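Local coordinates for protein cytochrome P450 (Zobellia galactanivorans, PDB 6G5O) that belongs to the cytochrome P450 family and holds a haem group, protoporphyrin IX containing iron, in a largely helical fold, at residues 46-59 and 269-281. Sequence-based numbering, arbitrary orientation.
With HEM (protoporphyrin IX containing Fe), chain C.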
loop_
_atom_site.group_PDB
_atom_site.type_symbol
_atom_site.label_atom_id
_atom_site.label_comp_id
_atom_site.label_asym_id
_atom_site.label_seq_id
_atom_site.Cartn_x
_atom_site.Cartn_y
_atom_site.Cartn_z
ATOM N N LYS A 46 -1.450 -9.646 -21.314
ATOM C CA LYS A 46 -1.923 -10.765 -22.144
ATOM C C LYS A 46 -1.387 -12.103 -21.648
ATOM O O LYS A 46 -2.154 -13.048 -21.395
ATOM C CB LYS A 46 -1.563 -10.549 -23.600
ATOM C CG LYS A 46 -2.562 -9.627 -24.294
ATOM C CD LYS A 46 -2.690 -9.944 -25.776
ATOM C CE LYS A 46 -1.715 -9.112 -26.582
ATOM N NZ LYS A 46 -2.300 -7.772 -26.872
ATOM N N THR A 47 -0.076 -12.167 -21.444
ATOM C CA THR A 47 0.536 -13.366 -20.884
ATOM C C THR A 47 0.317 -13.473 -19.365
ATOM O O THR A 47 0.025 -14.552 -18.859
ATOM C CB THR A 47 2.026 -13.397 -21.191
ATOM O OG1 THR A 47 2.241 -13.254 -22.602
ATOM C CG2 THR A 47 2.651 -14.672 -20.689
ATOM N N PHE A 48 0.456 -12.362 -18.639
ATOM C CA PHE A 48 0.300 -12.368 -17.167
ATOM C C PHE A 48 -0.936 -11.534 -16.742
ATOM O O PHE A 48 -0.856 -10.289 -16.548
ATOM C CB PHE A 48 1.593 -11.846 -16.505
ATOM C CG PHE A 48 2.845 -12.537 -16.978
ATOM C CD1 PHE A 48 3.170 -13.808 -16.501
ATOM C CD2 PHE A 48 3.702 -11.919 -17.883
ATOM C CE1 PHE A 48 4.318 -14.451 -16.937
ATOM C CE2 PHE A 48 4.864 -12.542 -18.314
ATOM C CZ PHE A 48 5.166 -13.814 -17.848
ATOM N N GLN A 49 -2.076 -12.222 -16.623
ATOM C CA GLN A 49 -3.362 -11.554 -16.519
ATOM C C GLN A 49 -3.756 -11.243 -15.078
ATOM O O GLN A 49 -3.313 -11.941 -14.149
ATOM C CB GLN A 49 -4.444 -12.369 -17.227
ATOM C CG GLN A 49 -5.284 -13.270 -16.344
ATOM C CD GLN A 49 -6.296 -14.097 -17.158
ATOM O OE1 GLN A 49 -6.741 -13.708 -18.251
ATOM N NE2 GLN A 49 -6.634 -15.246 -16.634
ATOM N N SER A 50 -4.560 -10.184 -14.898
ATOM C CA SER A 50 -5.173 -9.867 -13.592
ATOM C C SER A 50 -6.656 -10.267 -13.529
ATOM O O SER A 50 -7.231 -10.419 -12.433
ATOM C CB SER A 50 -5.021 -8.367 -13.251
ATOM O OG SER A 50 -3.658 -8.014 -13.170
ATOM N N GLY A 51 -7.245 -10.475 -14.702
ATOM C CA GLY A 51 -8.667 -10.808 -14.823
ATOM C C GLY A 51 -9.011 -12.252 -14.509
ATOM O O GLY A 51 -9.661 -12.904 -15.294
ATOM N N ALA A 52 -8.590 -12.737 -13.345
ATOM C CA ALA A 52 -8.794 -14.111 -12.970
ATOM C C ALA A 52 -10.050 -14.292 -12.091
ATOM O O ALA A 52 -10.775 -13.354 -11.816
ATOM C CB ALA A 52 -7.561 -14.621 -12.234
ATOM N N VAL A 53 -10.297 -15.518 -11.667
ATOM C CA VAL A 53 -11.268 -15.810 -10.659
ATOM C C VAL A 53 -10.975 -14.943 -9.445
ATOM O O VAL A 53 -9.839 -14.892 -8.970
ATOM C CB VAL A 53 -11.279 -17.337 -10.322
ATOM C CG1 VAL A 53 -11.924 -17.639 -8.974
ATOM C CG2 VAL A 53 -12.012 -18.093 -11.434
ATOM N N PRO A 54 -12.000 -14.241 -8.940
ATOM C CA PRO A 54 -11.748 -13.274 -7.879
ATOM C C PRO A 54 -11.001 -13.881 -6.729
ATOM O O PRO A 54 -11.340 -14.971 -6.300
ATOM C CB PRO A 54 -13.152 -12.852 -7.464
ATOM C CG PRO A 54 -13.927 -12.944 -8.756
ATOM C CD PRO A 54 -13.395 -14.167 -9.434
ATOM N N GLY A 55 -9.976 -13.177 -6.249
ATOM C CA GLY A 55 -9.161 -13.656 -5.134
ATOM C C GLY A 55 -7.899 -14.375 -5.545
ATOM O O GLY A 55 -6.961 -14.528 -4.745
ATOM N N ARG A 56 -7.842 -14.818 -6.781
ATOM C CA ARG A 56 -6.751 -15.695 -7.163
ATOM C C ARG A 56 -5.386 -15.022 -7.259
ATOM O O ARG A 56 -4.381 -15.647 -6.915
ATOM C CB ARG A 56 -7.045 -16.405 -8.472
ATOM C CG ARG A 56 -6.392 -17.776 -8.492
ATOM C CD ARG A 56 -6.579 -18.516 -9.808
ATOM N NE ARG A 56 -5.522 -19.525 -9.903
ATOM C CZ ARG A 56 -5.064 -20.066 -11.025
ATOM N NH1 ARG A 56 -5.565 -19.751 -12.225
ATOM N NH2 ARG A 56 -4.089 -20.961 -10.930
ATOM N N ILE A 57 -5.334 -13.773 -7.726
ATOM C CA ILE A 57 -4.042 -13.115 -7.928
ATOM C C ILE A 57 -3.425 -12.607 -6.619
ATOM O O ILE A 57 -2.300 -12.164 -6.615
ATOM C CB ILE A 57 -4.076 -11.977 -8.966
ATOM C CG1 ILE A 57 -4.877 -10.769 -8.457
ATOM C CG2 ILE A 57 -4.588 -12.484 -10.296
ATOM C CD1 ILE A 57 -5.216 -9.739 -9.536
ATOM N N VAL A 58 -4.144 -12.676 -5.505
ATOM C CA VAL A 58 -3.575 -12.246 -4.230
ATOM C C VAL A 58 -2.763 -13.402 -3.634
ATOM O O VAL A 58 -2.956 -14.587 -4.008
ATOM C CB VAL A 58 -4.670 -11.797 -3.243
ATOM C CG1 VAL A 58 -4.077 -11.149 -1.985
ATOM C CG2 VAL A 58 -5.623 -10.829 -3.931
ATOM N N ILE A 59 -1.852 -13.046 -2.715
ATOM C CA ILE A 59 -1.008 -13.994 -2.014
ATOM C C ILE A 59 -0.923 -13.631 -0.527
ATOM O O ILE A 59 -0.288 -12.610 -0.163
ATOM C CB ILE A 59 0.399 -14.040 -2.627
ATOM C CG1 ILE A 59 0.325 -14.486 -4.089
ATOM C CG2 ILE A 59 1.288 -15.002 -1.839
ATOM C CD1 ILE A 59 1.592 -14.238 -4.873
ATOM N N GLN A 269 4.404 -8.060 -2.786
ATOM C CA GLN A 269 4.264 -8.757 -4.079
ATOM C C GLN A 269 2.802 -8.871 -4.443
ATOM O O GLN A 269 1.938 -8.678 -3.621
ATOM C CB GLN A 269 4.878 -10.180 -4.024
ATOM C CG GLN A 269 4.186 -11.119 -3.035
ATOM C CD GLN A 269 4.737 -12.551 -3.015
ATOM O OE1 GLN A 269 5.512 -12.969 -3.886
ATOM N NE2 GLN A 269 4.310 -13.318 -2.013
ATOM N N MET A 270 2.556 -9.182 -5.693
ATOM C CA MET A 270 1.217 -9.402 -6.161
ATOM C C MET A 270 1.236 -10.424 -7.282
ATOM O O MET A 270 2.109 -10.401 -8.145
ATOM C CB MET A 270 0.588 -8.092 -6.661
ATOM C CG MET A 270 -0.917 -8.223 -6.940
ATOM S SD MET A 270 -1.884 -8.860 -5.534
ATOM C CE MET A 270 -1.664 -7.532 -4.332
ATOM N N GLY A 271 0.259 -11.313 -7.291
ATOM C CA GLY A 271 0.244 -12.334 -8.302
ATOM C C GLY A 271 -0.314 -11.900 -9.624
ATOM O O GLY A 271 -0.969 -10.857 -9.728
ATOM N N ARG A 272 -0.056 -12.742 -10.629
ATOM C CA ARG A 272 -0.749 -12.757 -11.905
ATOM C C ARG A 272 -0.983 -14.247 -12.288
ATOM O O ARG A 272 -0.326 -15.155 -11.756
ATOM C CB ARG A 272 0.104 -12.107 -12.975
ATOM C CG ARG A 272 0.463 -10.651 -12.747
ATOM C CD ARG A 272 -0.714 -9.744 -13.061
ATOM N NE ARG A 272 -0.384 -8.310 -13.107
ATOM C CZ ARG A 272 -0.397 -7.492 -12.048
ATOM N NH1 ARG A 272 -0.652 -7.941 -10.815
ATOM N NH2 ARG A 272 -0.125 -6.202 -12.226
ATOM N N VAL A 273 -1.887 -14.489 -13.224
ATOM C CA VAL A 273 -2.135 -15.838 -13.737
ATOM C C VAL A 273 -1.553 -15.949 -15.144
ATOM O O VAL A 273 -1.831 -15.112 -16.012
ATOM C CB VAL A 273 -3.652 -16.151 -13.726
ATOM C CG1 VAL A 273 -4.018 -17.289 -14.695
ATOM C CG2 VAL A 273 -4.090 -16.449 -12.298
ATOM N N VAL A 274 -0.746 -16.980 -15.361
ATOM C CA VAL A 274 -0.085 -17.201 -16.671
ATOM C C VAL A 274 -1.103 -17.798 -17.668
ATOM O O VAL A 274 -1.830 -18.708 -17.325
ATOM C CB VAL A 274 1.131 -18.155 -16.526
ATOM C CG1 VAL A 274 1.852 -18.295 -17.856
ATOM C CG2 VAL A 274 2.094 -17.665 -15.450
ATOM N N THR A 275 -1.188 -17.256 -18.871
ATOM C CA THR A 275 -2.269 -17.637 -19.767
ATOM C C THR A 275 -1.803 -18.578 -20.862
ATOM O O THR A 275 -2.607 -19.036 -21.669
ATOM C CB THR A 275 -2.913 -16.400 -20.451
ATOM O OG1 THR A 275 -1.946 -15.720 -21.257
ATOM C CG2 THR A 275 -3.513 -15.421 -19.406
ATOM N N GLU A 276 -0.498 -18.830 -20.928
ATOM C CA GLU A 276 0.111 -19.597 -22.022
ATOM C C GLU A 276 1.517 -19.985 -21.586
ATOM O O GLU A 276 2.116 -19.278 -20.781
ATOM C CB GLU A 276 0.158 -18.781 -23.330
ATOM C CG GLU A 276 1.065 -17.559 -23.295
ATOM C CD GLU A 276 1.053 -16.738 -24.586
ATOM O OE1 GLU A 276 0.553 -17.235 -25.616
ATOM O OE2 GLU A 276 1.553 -15.582 -24.589
ATOM N N ASP A 277 2.045 -21.094 -22.107
ATOM C CA ASP A 277 3.427 -21.488 -21.818
ATOM C C ASP A 277 4.413 -20.417 -22.306
ATOM O O ASP A 277 4.316 -19.983 -23.467
ATOM C CB ASP A 277 3.753 -22.824 -22.492
ATOM C CG ASP A 277 2.907 -23.980 -21.967
ATOM O OD1 ASP A 277 2.856 -24.199 -20.741
ATOM O OD2 ASP A 277 2.305 -24.690 -22.795
ATOM N N THR A 278 5.314 -19.983 -21.421
ATOM C CA THR A 278 6.507 -19.201 -21.806
ATOM C C THR A 278 7.602 -19.410 -20.731
ATOM O O THR A 278 7.513 -20.318 -19.886
ATOM C CB THR A 278 6.261 -17.661 -22.008
ATOM O OG1 THR A 278 5.639 -17.098 -20.847
ATOM C CG2 THR A 278 5.444 -17.349 -23.260
ATOM N N HIS A 279 8.657 -18.588 -20.814
ATOM C CA HIS A 279 9.798 -18.631 -19.893
ATOM C C HIS A 279 10.097 -17.234 -19.325
ATOM O O HIS A 279 9.822 -16.213 -19.958
ATOM C CB HIS A 279 11.071 -19.140 -20.615
ATOM C CG HIS A 279 10.860 -20.382 -21.429
ATOM N ND1 HIS A 279 11.132 -21.647 -20.948
ATOM C CD2 HIS A 279 10.385 -20.547 -22.689
ATOM C CE1 HIS A 279 10.826 -22.538 -21.873
ATOM N NE2 HIS A 279 10.380 -21.896 -22.942
ATOM N N VAL A 280 10.668 -17.207 -18.126
ATOM C CA VAL A 280 11.205 -15.985 -17.535
ATOM C C VAL A 280 12.508 -16.363 -16.837
ATOM O O VAL A 280 12.534 -17.293 -16.021
ATOM C CB VAL A 280 10.266 -15.376 -16.472
ATOM C CG1 VAL A 280 10.645 -13.926 -16.188
ATOM C CG2 VAL A 280 8.812 -15.452 -16.909
ATOM N N CYS A 281 13.580 -15.637 -17.155
ATOM C CA CYS A 281 14.931 -16.011 -16.739
ATOM C C CYS A 281 15.309 -17.420 -17.208
ATOM O O CYS A 281 15.936 -18.161 -16.432
ATOM C CB CYS A 281 15.067 -15.947 -15.207
ATOM S SG CYS A 281 14.335 -14.491 -14.446
HETATM C CHA HEM C . -2.673 -0.994 -6.631
HETATM C CHB HEM C . 0.898 -0.459 -3.423
HETATM C CHC HEM C . -1.847 2.517 -0.815
HETATM C CHD HEM C . -5.575 1.504 -3.643
HETATM C C1A HEM C . -1.458 -1.082 -5.990
HETATM C C2A HEM C . -0.341 -1.833 -6.457
HETATM C C3A HEM C . 0.628 -1.664 -5.570
HETATM C C4A HEM C . 0.162 -0.835 -4.525
HETATM C CMA HEM C . 1.987 -2.268 -5.697
HETATM C CAA HEM C . -0.197 -2.642 -7.746
HETATM C CBA HEM C . -0.951 -3.956 -7.614
HETATM C CGA HEM C . -0.917 -4.741 -8.907
HETATM O O1A HEM C . -1.785 -5.583 -9.112
HETATM O O2A HEM C . -0.056 -4.564 -9.789
HETATM C C1B HEM C . 0.455 0.400 -2.438
HETATM C C2B HEM C . 1.320 0.893 -1.440
HETATM C C3B HEM C . 0.553 1.732 -0.664
HETATM C C4B HEM C . -0.809 1.720 -1.285
HETATM C CMB HEM C . 2.757 0.517 -1.242
HETATM C CAB HEM C . 0.855 2.580 0.486
HETATM C CBB HEM C . 2.061 2.862 0.941
HETATM C C1C HEM C . -3.110 2.519 -1.347
HETATM C C2C HEM C . -4.219 3.146 -0.782
HETATM C C3C HEM C . -5.304 2.814 -1.555
HETATM C C4C HEM C . -4.812 2.000 -2.608
HETATM C CMC HEM C . -4.236 4.024 0.429
HETATM C CAC HEM C . -6.698 3.253 -1.404
HETATM C CBC HEM C . -7.205 4.042 -0.462
HETATM C C1D HEM C . -5.039 0.781 -4.721
HETATM C C2D HEM C . -5.866 0.378 -5.872
HETATM C C3D HEM C . -5.073 -0.296 -6.722
HETATM C C4D HEM C . -3.768 -0.352 -6.054
HETATM C CMD HEM C . -7.302 0.734 -6.050
HETATM C CAD HEM C . -5.478 -0.904 -8.053
HETATM C CBD HEM C . -5.141 -0.062 -9.294
HETATM C CGD HEM C . -5.664 -0.745 -10.573
HETATM O O1D HEM C . -6.033 -1.972 -10.558
HETATM O O2D HEM C . -5.754 -0.125 -11.688
HETATM N NA HEM C . -1.146 -0.508 -4.768
HETATM N NB HEM C . -0.777 0.895 -2.306
HETATM N NC HEM C . -3.470 1.803 -2.432
HETATM N ND HEM C . -3.808 0.326 -4.895
HETATM FE FE HEM C . -2.353 0.594 -3.683
HETATM O O HOH W 1 0.892 -8.370 -15.693
HETATM O O HOH W 2 -2.684 -1.272 -2.470
#
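Ser50 OG sits over one face of the Arg272 guanidinium, offset toward its rim, while Phe48 O and a haem propionate lie at the edge. Arg272 NH2 reaches haem O2A at 2.9 Å on a nearly straight line (172°), Arg272 NH1 serves both haem O1A and Gly271 O, and Arg272 NE is linked through a water to Phe48 O. A bend at chi2 (-77°) takes the side chain off the strand to this propionate, whose charge it probably balances. Arg272 and Met270 belong to the haem pocket; basic side chains commonly hold haem propionates in P450 folds. The Phe48 ring has Thr47 CG2 over the centre of one face and Val274 CG2 at its edge, with Val280 CG2 approaching obliquely. Over one face of the Arg56 guanidinium lies Val273 CG2, 3.6 Å from Arg56 NH1; Arg56 NE forms a salt bridge with Asp27, and Arg56 NH2 bonds to the backbone carbonyl of Asp288.

Phe48-Val274 and Gln49-Val273 pair antiparallel, the latter exchanging two hydrogen bonds. Just beyond the strand ends, Thr275 N bonds to Thr47 O, and Thr275 OG1 donates to Lys46 O at 2.7 Å. Thr47 OG1 meets the anti lone pair of Glu276 OE2. Farther along, a weak bond joins Gly271 N to Ile57 O.

Strand 48-49 is outermost in the chain's five-stranded mixed sheet, with 270-274 between it and 290-293; Phe48 also packs on Ser41 of helix 35-43, and Ile59 touches strands 29-32 and 290-293.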